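Protease Do-like 1, chloroplastic (Arabidopsis thaliana, PDB 3QO6) is an HtrA-family serine protease of the chloroplast thylakoid, required at high temperature, that can degrade beta-casein and may remove damaged proteins. Local coordinates at residues B[98-103]-B[230-235]. Numbering follows the deposited sequence.
Sequences QDKDVA and VTRPIL
The guanidinium of Arg-232 is the flat group here, and Asp-99 and Lys-100 both come at it obliquely. One of its faces carries CG1 of Val-230, two residues back in the same linker, 3.9 Å above the plane and displaced toward the rim. The carboxylate of Asp-99 is tilted 37° against the guanidinium, and the two side chains run antiparallel past each other. OD2 of Asp-99 lies 3.4 Å from CD of Arg-232 and 3.8 Å from NE, a long salt bridge; since OD2 lies well out of the guanidinium plane, no N-H points at it and only the charges attract. On Lys-100 the aliphatic chain does the touching: CG sits 3.2 Å from NH2 of Arg-232, and CE is 3.7 Å from the same nitrogen. A bend at chi2 (-66°) lets the chain run on beside that nitrogen as far as CE; Lys-100 NZ ends 5.1 Å from Arg-232 NH2. The two like charges are near but not in contact, and each is salt-bridged to an acid: Asp-97 for Arg-232 NH2, Asp-305 of the PDZ region for Lys-100 NZ. The arginine reaches this spot with an extended chain from CG to NE, passing against Ile-220 of helix 214-227. Cut back to an alanine, this position would probably leave Asp-97 without its cationic partner and open a gap beside the Lys-100 chain. Behind these residues the loop turns into strand 102-107 through a G1 beta bulge, with Asp-101 and Val-102 both facing Asp-97. Asp-101, the predicted charge-relay aspartate, is hydrogen-bonded through OD2 to His-71 ND1. The contact thus ties the segment leading into strand 233-234, which pairs with strand 326-332 of the PDZ sheet, to the loop bearing the aspartate of the predicted Ser-His-Asp triad, the protease–PDZ layout of HtrA enzymes.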
ATOM      1  N   GLN B  98     -24.100  -9.879 -24.232  1.00 72.19           N
ATOM      2  CA  GLN B  98     -23.203  -9.129 -23.353  1.00 75.52           C
ATOM      3  C   GLN B  98     -23.814  -7.909 -22.704  1.00 75.91           C
ATOM      4  O   GLN B  98     -23.427  -7.519 -21.606  1.00 79.86           O
ATOM      5  CB  GLN B  98     -21.969  -8.657 -24.105  1.00 79.21           C
ATOM      6  CG  GLN B  98     -20.978  -9.723 -24.429  1.00 91.65           C
ATOM      7  CD  GLN B  98     -19.644  -9.111 -24.790  1.00 98.60           C
ATOM      8  OE1 GLN B  98     -19.601  -8.076 -25.458  1.00101.78           O
ATOM      9  NE2 GLN B  98     -18.547  -9.742 -24.358  1.00100.72           N
ATOM     10  N   ASP B  99     -24.756  -7.287 -23.386  1.00 74.83           N
ATOM     11  CA  ASP B  99     -25.349  -6.101 -22.838  1.00 75.81           C
ATOM     12  C   ASP B  99     -26.149  -6.341 -21.594  1.00 72.71           C
ATOM     13  O   ASP B  99     -26.058  -5.565 -20.658  1.00 74.78           O
ATOM     14  CB  ASP B  99     -26.193  -5.400 -23.892  1.00 80.77           C
ATOM     15  CG  ASP B  99     -25.343  -4.685 -24.906  1.00 85.00           C
ATOM     16  OD1 ASP B  99     -24.158  -4.393 -24.597  1.00 85.40           O
ATOM     17  OD2 ASP B  99     -25.862  -4.403 -26.001  1.00 92.59           O
ATOM     18  N   LYS B 100     -26.925  -7.411 -21.573  1.00 69.58           N
ATOM     19  CA  LYS B 100     -27.731  -7.716 -20.409  1.00 67.80           C
ATOM     20  C   LYS B 100     -27.087  -8.818 -19.578  1.00 65.65           C
ATOM     21  O   LYS B 100     -27.740  -9.435 -18.741  1.00 66.41           O
ATOM     22  CB  LYS B 100     -29.130  -8.134 -20.856  1.00 72.42           C
ATOM     23  CG  LYS B 100     -29.767  -7.178 -21.852  1.00 77.05           C
ATOM     24  CD  LYS B 100     -30.023  -5.840 -21.193  1.00 80.76           C
ATOM     25  CE  LYS B 100     -30.688  -4.843 -22.125  1.00 85.16           C
ATOM     26  NZ  LYS B 100     -30.795  -3.499 -21.450  1.00 91.14           N
ATOM     27  N   ASP B 101     -25.801  -9.059 -19.820  1.00 64.80           N
ATOM     28  CA  ASP B 101     -25.019 -10.081 -19.112  1.00 66.85           C
ATOM     29  C   ASP B 101     -25.715 -11.423 -18.862  1.00 68.36           C
ATOM     30  O   ASP B 101     -25.563 -12.032 -17.802  1.00 67.04           O
ATOM     31  CB  ASP B 101     -24.498  -9.515 -17.788  1.00 70.22           C
ATOM     32  CG  ASP B 101     -23.352 -10.317 -17.214  1.00 71.49           C
ATOM     33  OD1 ASP B 101     -22.567 -10.925 -17.970  1.00 76.10           O
ATOM     34  OD2 ASP B 101     -23.213 -10.324 -15.986  1.00 74.44           O
ATOM     35  N   VAL B 102     -26.453 -11.883 -19.868  1.00 71.12           N
ATOM     36  CA  VAL B 102     -27.178 -13.156 -19.837  1.00 72.12           C
ATOM     37  C   VAL B 102     -26.514 -14.182 -20.767  1.00 72.95           C
ATOM     38  O   VAL B 102     -26.117 -13.850 -21.883  1.00 75.95           O
ATOM     39  CB  VAL B 102     -28.587 -12.964 -20.336  1.00 70.50           C
ATOM     40  CG1 VAL B 102     -29.261 -14.311 -20.508  1.00 72.03           C
ATOM     41  CG2 VAL B 102     -29.336 -12.104 -19.368  1.00 70.75           C
ATOM     42  N   ALA B 103     -26.410 -15.429 -20.330  1.00 69.05           N
ATOM     43  CA  ALA B 103     -25.799 -16.444 -21.168  1.00 65.55           C
ATOM     44  C   ALA B 103     -26.538 -17.764 -21.075  1.00 66.43           C
ATOM     45  O   ALA B 103     -27.100 -18.092 -20.030  1.00 67.67           O
ATOM     46  CB  ALA B 103     -24.365 -16.638 -20.776  1.00 65.29           C
ATOM     47  N   VAL B 230     -28.443 -12.471 -30.216  1.00 68.94           N
ATOM     48  CA  VAL B 230     -29.532 -11.529 -30.029  1.00 71.15           C
ATOM     49  C   VAL B 230     -29.165 -10.397 -30.944  1.00 73.62           C
ATOM     50  O   VAL B 230     -28.016  -9.974 -30.968  1.00 76.70           O
ATOM     51  CB  VAL B 230     -29.621 -11.018 -28.581  1.00 69.10           C
ATOM     52  CG1 VAL B 230     -30.337  -9.704 -28.542  1.00 70.51           C
ATOM     53  CG2 VAL B 230     -30.409 -11.994 -27.744  1.00 69.75           C
ATOM     54  N   THR B 231     -30.115  -9.906 -31.720  1.00 74.55           N
ATOM     55  CA  THR B 231     -29.758  -8.834 -32.631  1.00 76.89           C
ATOM     56  C   THR B 231     -30.251  -7.503 -32.123  1.00 79.13           C
ATOM     57  O   THR B 231     -31.466  -7.272 -31.959  1.00 82.98           O
ATOM     58  CB  THR B 231     -30.270  -9.128 -34.064  1.00 76.69           C
ATOM     59  OG1 THR B 231     -29.500 -10.203 -34.612  1.00 74.11           O
ATOM     60  CG2 THR B 231     -30.133  -7.906 -34.961  1.00 73.73           C
ATOM     61  N   ARG B 232     -29.283  -6.626 -31.873  1.00 77.10           N
ATOM     62  CA  ARG B 232     -29.561  -5.309 -31.336  1.00 76.19           C
ATOM     63  C   ARG B 232     -29.192  -4.183 -32.285  1.00 73.85           C
ATOM     64  O   ARG B 232     -28.141  -4.187 -32.929  1.00 74.42           O
ATOM     65  CB  ARG B 232     -28.814  -5.154 -30.003  1.00 85.05           C
ATOM     66  CG  ARG B 232     -29.159  -6.223 -28.937  1.00 82.31           C
ATOM     67  CD  ARG B 232     -28.251  -6.084 -27.727  1.00 86.10           C
ATOM     68  NE  ARG B 232     -28.798  -6.720 -26.535  1.00 90.13           N
ATOM     69  CZ  ARG B 232     -30.047  -6.548 -26.106  1.00 93.48           C
ATOM     70  NH1 ARG B 232     -30.886  -5.763 -26.779  1.00 94.81           N
ATOM     71  NH2 ARG B 232     -30.458  -7.142 -24.993  1.00 95.32           N
ATOM     72  N   PRO B 233     -30.048  -3.169 -32.351  1.00 74.06           N
ATOM     73  CA  PRO B 233     -29.876  -1.991 -33.215  1.00 71.76           C
ATOM     74  C   PRO B 233     -28.750  -1.038 -32.814  1.00 69.33           C
ATOM     75  O   PRO B 233     -28.396  -0.953 -31.651  1.00 70.26           O
ATOM     76  CB  PRO B 233     -31.229  -1.305 -33.106  1.00 73.90           C
ATOM     77  CG  PRO B 233     -31.570  -1.562 -31.615  1.00 74.00           C
ATOM     78  CD  PRO B 233     -31.196  -3.014 -31.435  1.00 70.65           C
ATOM     79  N   ILE B 234     -28.197  -0.318 -33.783  1.00 66.40           N
ATOM     80  CA  ILE B 234     -27.175   0.665 -33.486  1.00 65.52           C
ATOM     81  C   ILE B 234     -27.368   1.886 -34.338  1.00 65.39           C
ATOM     82  O   ILE B 234     -27.917   1.789 -35.430  1.00 66.37           O
ATOM     83  CB  ILE B 234     -25.772   0.170 -33.747  1.00 61.93           C
ATOM     84  CG1 ILE B 234     -25.555   0.001 -35.247  1.00 61.49           C
ATOM     85  CG2 ILE B 234     -25.540  -1.083 -32.971  1.00 59.89           C
ATOM     86  CD1 ILE B 234     -24.086  -0.230 -35.590  1.00 60.32           C
ATOM     87  N   LEU B 235     -26.897   3.026 -33.830  1.00 66.57           N
ATOM     88  CA  LEU B 235     -26.977   4.313 -34.530  1.00 67.26           C
ATOM     89  C   LEU B 235     -25.713   4.442 -35.321  1.00 68.73           C
ATOM     90  O   LEU B 235     -25.636   5.182 -36.303  1.00 68.72           O
ATOM     91  CB  LEU B 235     -27.001   5.462 -33.539  1.00 68.99           C
ATOM     92  CG  LEU B 235     -28.248   6.321 -33.374  1.00 68.01           C
ATOM     93  CD1 LEU B 235     -27.934   7.381 -32.336  1.00 69.38           C
ATOM     94  CD2 LEU B 235     -28.635   6.983 -34.674  1.00 64.46           C
TER